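Local structure of catalase-3 (Neurospora crassa, 4AJ9) at the interface of chains A and B. The protein breaks down hydrogen peroxide to oxygen and water at a haem centre, and probably protects the cell from its toxic effects. Coordinates in Å, arbitrary orientation; residue numbers count along the deposited sequence, not the author numbering. Chains: chain A/B, Catalase-3.

Contact 1: the interface of chains A and B. Residues chain A 179, 182-183; chain B 397-399.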
ATOM      1  N   PHE A 179     -20.378  22.423  15.533  1.00  5.14           N
ATOM      2  CA  PHE A 179     -21.148  21.439  14.765  1.00  3.92           C
ATOM      3  C   PHE A 179     -22.425  21.036  15.505  1.00  3.18           C
ATOM      4  O   PHE A 179     -23.498  20.958  14.895  1.00  4.29           O
ATOM      5  CB  PHE A 179     -20.305  20.192  14.444  1.00  5.26           C
ATOM      6  CG  PHE A 179     -21.027  19.168  13.603  1.00  6.57           C
ATOM      7  CD1 PHE A 179     -21.073  19.290  12.214  1.00  4.42           C
ATOM      8  CD2 PHE A 179     -21.658  18.077  14.194  1.00  4.75           C
ATOM      9  CE1 PHE A 179     -21.735  18.338  11.432  1.00  2.51           C
ATOM     10  CE2 PHE A 179     -22.315  17.120  13.409  1.00  3.92           C
ATOM     11  CZ  PHE A 179     -22.354  17.256  12.036  1.00  4.47           C
ATOM     12  N   SER A 182     -24.867  23.734  15.098  1.00  6.39           N
ATOM     13  CA  SER A 182     -25.193  24.023  13.687  1.00  3.32           C
ATOM     14  C   SER A 182     -25.981  22.891  13.028  1.00  5.20           C
ATOM     15  O   SER A 182     -26.611  23.085  11.991  1.00  4.81           O
ATOM     16  CB  SER A 182     -23.924  24.290  12.876  1.00  5.08           C
ATOM     17  OG  SER A 182     -23.193  25.385  13.412  1.00  8.26           O
ATOM     18  N   GLN A 183     -25.916  21.708  13.630  1.00  2.45           N
ATOM     19  CA  GLN A 183     -26.574  20.506  13.123  1.00  4.13           C
ATOM     20  C   GLN A 183     -27.340  19.898  14.297  1.00  3.19           C
ATOM     21  O   GLN A 183     -26.887  18.933  14.902  1.00  6.44           O
ATOM     22  CB  GLN A 183     -25.513  19.516  12.614  1.00  2.22           C
ATOM     23  CG  GLN A 183     -26.049  18.314  11.836  1.00  5.43           C
ATOM     24  CD  GLN A 183     -26.703  18.729  10.547  1.00  9.73           C
ATOM     25  OE1 GLN A 183     -27.844  19.202  10.545  1.00  9.46           O
ATOM     26  NE2 GLN A 183     -25.975  18.590   9.436  1.00  4.28           N
TER
ATOM     27  N   TYR B 397     -15.606  21.149   8.104  1.00  5.83           N
ATOM     28  CA  TYR B 397     -16.862  20.439   8.260  1.00  7.19           C
ATOM     29  C   TYR B 397     -17.991  21.387   7.897  1.00  5.33           C
ATOM     30  O   TYR B 397     -17.827  22.609   7.937  1.00  4.57           O
ATOM     31  CB  TYR B 397     -17.028  19.952   9.700  1.00  3.83           C
ATOM     32  CG  TYR B 397     -16.861  21.067  10.706  1.00  1.98           C
ATOM     33  CD1 TYR B 397     -15.603  21.415  11.163  1.00  6.09           C
ATOM     34  CD2 TYR B 397     -17.955  21.792  11.166  1.00  3.63           C
ATOM     35  CE1 TYR B 397     -15.425  22.438  12.062  1.00  2.50           C
ATOM     36  CE2 TYR B 397     -17.787  22.839  12.078  1.00  5.22           C
ATOM     37  CZ  TYR B 397     -16.512  23.151  12.518  1.00  6.71           C
ATOM     38  OH  TYR B 397     -16.297  24.181  13.410  1.00  7.46           O
ATOM     39  N   SER B 398     -19.132  20.818   7.531  0.58  4.51           N
ATOM     40  CA  SER B 398     -20.340  21.585   7.254  0.58  6.05           C
ATOM     41  C   SER B 398     -21.515  20.862   7.902  0.58  4.98           C
ATOM     42  O   SER B 398     -21.548  19.637   7.909  0.58  5.59           O
ATOM     43  CB  SER B 398     -20.569  21.675   5.745  0.58  6.10           C
ATOM     44  OG  SER B 398     -21.699  22.473   5.444  0.58 10.17           O
ATOM     45  N   PRO B 399     -22.487  21.612   8.445  1.00  4.48           N
ATOM     46  CA  PRO B 399     -22.541  23.080   8.503  1.00  3.85           C
ATOM     47  C   PRO B 399     -21.675  23.640   9.609  1.00  5.96           C
ATOM     48  O   PRO B 399     -21.257  22.906  10.510  1.00  4.92           O
ATOM     49  CB  PRO B 399     -24.009  23.361   8.833  1.00  4.58           C
ATOM     50  CG  PRO B 399     -24.407  22.170   9.676  1.00  7.76           C
ATOM     51  CD  PRO B 399     -23.685  20.992   9.047  1.00  5.18           C
TER
HETATM   52  O   HOH W   1     -23.429  17.769   8.407  1.00  4.36           O
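The C-terminal end of helix 174-182 of chain A, with A:Phe179, A:Ser182 and the following A:Gln183, receives the ring of B:Pro399 from a loop of chain B. The peptide bond between B:Ser398 and B:Pro399 is cis: their CA atoms are 2.9 Å apart, much closer than a trans link would allow. The cis link probably helps turn the CG and CD methylenes of the ring to chain A, and B:Pro399 loses 65 Å² of surface there, about half of the patch total.

B:Pro399 CG faces the backbone at the helix end. It lies 3.3 Å from A:Ser182 O, the peptide carbonyl oxygen, and 3.9 Å from A:Ser182 CB, a contact made by carbon and not by the hydroxyl. B:Pro399 CD is turned to the next residue and sits 3.3 Å from A:Gln183 NE2, the amide nitrogen, with the glutamine chain crossing the ring at about a right angle. That approach depends on a bend at chi2 (65°), which folds the amide back toward the loop.

A:Phe179 presents the CD1-CE1 edge of its ring. A:Phe179 CE1 is 3.8 Å from B:Ser398 O, which lies in the ring plane, an arrangement in which the slightly positive rim of the phenyl group could favour the carbonyl oxygen. The side chain runs antiparallel to that of B:Tyr397, and CD1 meets CD2 of the tyrosine at van der Waals range. With CG opposite the main-chain nitrogen (chi1 -178°), the phenyl group points off the helix to the partner. One of its faces carries A:Gln183 CB, 3.9 Å above the plane and displaced to the rim, so two residues of chain A brace one another.

A water links the chains: A:Gln183 NE2 stands 2.9 Å from water 1 (143° at the hydrogen), and that water is 2.7 Å from B:Ser398 O.

Contact 2: the interface of chains A and B. Residues chain A 178, 182, 476, 479; chain B 397, 400-402.
The phenol ring of B:Tyr401 has the amide nitrogen of A:Asn479 over the CG rim of one face, with the amide nearly perpendicular to the ring (89°); A:Asn479 ND2 is 3.8 Å from B:Tyr401 CG. A:Val476 CG2 approaches the CD2 rim from that same side of the ring. The carboxylate of A:Asp178 is the other flat group. One of its faces carries the B:Leu402 side chain and, over OD2, the backbone N of the same residue, while B:Tyr401 and B:Ser400 donate to the syn lone pairs and B:Tyr397 comes on the anti side.

A:Asp178 accepts hydrogen bonds from chain B on both carboxylate oxygens. B:Tyr401 N is 3.0 Å from A:Asp178 OD1. Donors reach A:Asp178 OD2 from different directions: B:Ser400 OG at 2.7 Å, B:Tyr397 OH at 2.7 Å, and B:Leu402 N, 3.3 Å away and tilted 40° from the carboxylate plane. The phenol hydroxyl stays close to that plane, on the other side of it from B:Leu402 N. Donors on both oxygens, in and above the plane, should restrict rotation of the carboxylate and may favour its ionised form.

The group reaches this cluster because CG is trans to the main-chain nitrogen (chi1 178°), sending the carboxylate outward from helix 174-182. Behind it, A:Ser182 OG donates to the carbonyl A:Asp178 O at 2.7 Å, from above the carbonyl plane, and makes a weak second bond to OD1.

Helix 474-487 adds the methyl of A:Val476 beside the A:Asn479 amide. A:Val476 and B:Leu402 cross at about a right angle, with A:Val476 CG2 and B:Leu402 CD2 3.7 Å apart.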
ATOM      1  N   ASP A 178     -19.535  23.873  17.779  1.00  5.55           N
ATOM      2  CA  ASP A 178     -20.000  24.591  16.592  1.00  1.75           C
ATOM      3  C   ASP A 178     -20.867  23.640  15.769  1.00  4.39           C
ATOM      4  O   ASP A 178     -21.963  24.001  15.352  1.00  5.45           O
ATOM      5  CB  ASP A 178     -18.808  25.095  15.762  1.00  3.31           C
ATOM      6  CG  ASP A 178     -19.231  25.809  14.480  1.00  7.96           C
ATOM      7  OD1 ASP A 178     -20.372  26.322  14.431  1.00  6.10           O
ATOM      8  OD2 ASP A 178     -18.414  25.873  13.521  1.00  5.31           O
ATOM      9  N   SER A 182     -24.867  23.734  15.098  1.00  6.39           N
ATOM     10  CA  SER A 182     -25.193  24.023  13.687  1.00  3.32           C
ATOM     11  C   SER A 182     -25.981  22.891  13.028  1.00  5.20           C
ATOM     12  O   SER A 182     -26.611  23.085  11.991  1.00  4.81           O
ATOM     13  CB  SER A 182     -23.924  24.290  12.876  1.00  5.08           C
ATOM     14  OG  SER A 182     -23.193  25.385  13.412  1.00  8.26           O
ATOM     15  N   VAL A 476     -20.608  31.043  19.237  1.00  8.48           N
ATOM     16  CA  VAL A 476     -20.853  29.605  19.290  1.00  9.61           C
ATOM     17  C   VAL A 476     -21.518  29.209  20.610  1.00  5.75           C
ATOM     18  O   VAL A 476     -22.442  28.397  20.627  1.00  9.83           O
ATOM     19  CB  VAL A 476     -19.585  28.759  19.046  1.00  8.52           C
ATOM     20  CG1 VAL A 476     -19.899  27.273  19.244  1.00  2.65           C
ATOM     21  CG2 VAL A 476     -19.038  29.005  17.642  1.00  4.53           C
ATOM     22  N   ASN A 479     -25.014  30.257  20.344  1.00  6.39           N
ATOM     23  CA  ASN A 479     -25.659  29.275  19.479  1.00  4.14           C
ATOM     24  C   ASN A 479     -26.035  28.018  20.242  1.00  7.03           C
ATOM     25  O   ASN A 479     -27.137  27.487  20.088  1.00  8.47           O
ATOM     26  CB  ASN A 479     -24.762  28.929  18.279  1.00  4.69           C
ATOM     27  CG  ASN A 479     -24.632  30.078  17.290  1.00  9.82           C
ATOM     28  OD1 ASN A 479     -25.336  31.085  17.392  1.00  7.25           O
ATOM     29  ND2 ASN A 479     -23.753  29.918  16.307  1.00  4.98           N
TER
ATOM     30  N   TYR B 397     -15.606  21.149   8.104  1.00  5.83           N
ATOM     31  CA  TYR B 397     -16.862  20.439   8.260  1.00  7.19           C
ATOM     32  C   TYR B 397     -17.991  21.387   7.897  1.00  5.33           C
ATOM     33  O   TYR B 397     -17.827  22.609   7.937  1.00  4.57           O
ATOM     34  CB  TYR B 397     -17.028  19.952   9.700  1.00  3.83           C
ATOM     35  CG  TYR B 397     -16.861  21.067  10.706  1.00  1.98           C
ATOM     36  CD1 TYR B 397     -15.603  21.415  11.163  1.00  6.09           C
ATOM     37  CD2 TYR B 397     -17.955  21.792  11.166  1.00  3.63           C
ATOM     38  CE1 TYR B 397     -15.425  22.438  12.062  1.00  2.50           C
ATOM     39  CE2 TYR B 397     -17.787  22.839  12.078  1.00  5.22           C
ATOM     40  CZ  TYR B 397     -16.512  23.151  12.518  1.00  6.71           C
ATOM     41  OH  TYR B 397     -16.297  24.181  13.410  1.00  7.46           O
ATOM     42  N   SER B 400     -21.427  24.944   9.555  1.00  4.49           N
ATOM     43  CA  SER B 400     -20.541  25.579  10.513  1.00  6.57           C
ATOM     44  C   SER B 400     -20.786  27.083  10.575  1.00  8.59           C
ATOM     45  O   SER B 400     -20.906  27.739   9.539  1.00  6.95           O
ATOM     46  CB  SER B 400     -19.089  25.314  10.113  1.00  3.60           C
ATOM     47  OG  SER B 400     -18.216  26.148  10.846  1.00  5.92           O
ATOM     48  N   TYR B 401     -20.858  27.617  11.791  1.00  7.45           N
ATOM     49  CA  TYR B 401     -20.887  29.053  11.996  1.00  8.59           C
ATOM     50  C   TYR B 401     -19.486  29.615  11.787  1.00  6.85           C
ATOM     51  O   TYR B 401     -19.313  30.654  11.146  1.00  7.95           O
ATOM     52  CB  TYR B 401     -21.393  29.397  13.409  1.00  6.92           C
ATOM     53  CG  TYR B 401     -21.084  30.820  13.819  1.00  5.89           C
ATOM     54  CD1 TYR B 401     -21.879  31.875  13.391  1.00 10.62           C
ATOM     55  CD2 TYR B 401     -19.989  31.106  14.625  1.00  7.28           C
ATOM     56  CE1 TYR B 401     -21.588  33.185  13.758  1.00 11.60           C
ATOM     57  CE2 TYR B 401     -19.697  32.399  15.002  1.00  8.98           C
ATOM     58  CZ  TYR B 401     -20.496  33.434  14.562  1.00 15.51           C
ATOM     59  OH  TYR B 401     -20.194  34.722  14.929  1.00 16.00           O
ATOM     60  N   LEU B 402     -18.489  28.907  12.316  1.00  5.39           N
ATOM     61  CA  LEU B 402     -17.093  29.365  12.292  1.00  2.99           C
ATOM     62  C   LEU B 402     -16.450  29.526  10.909  1.00  9.69           C
ATOM     63  O   LEU B 402     -15.546  30.348  10.752  1.00  8.06           O
ATOM     64  CB  LEU B 402     -16.218  28.458  13.161  1.00  5.04           C
ATOM     65  CG  LEU B 402     -16.532  28.451  14.652  1.00  7.73           C
ATOM     66  CD1 LEU B 402     -15.662  27.418  15.387  1.00  6.14           C
ATOM     67  CD2 LEU B 402     -16.312  29.838  15.215  1.00  8.12           C
TER

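Contact 1 and contact 2 are neighbouring stretches of one surface, their C-alpha centres about 6 Å apart. Both combine helix 174-182 of chain A with loop 397-402 of chain B, and share A:Ser182 and B:Tyr397. Contact 1 relies on proline packing and a bridging water, contact 2 on a concentrated set of direct hydrogen bonds, with helix 474-487 added. The centres lie about 19 Å (contact 1) and 23 Å (contact 2) from A:His65, which suggests a structural role in assembly more than a direct catalytic one. Two-fold symmetry repeats both with the chains exchanged, within a deposited assembly of four copies.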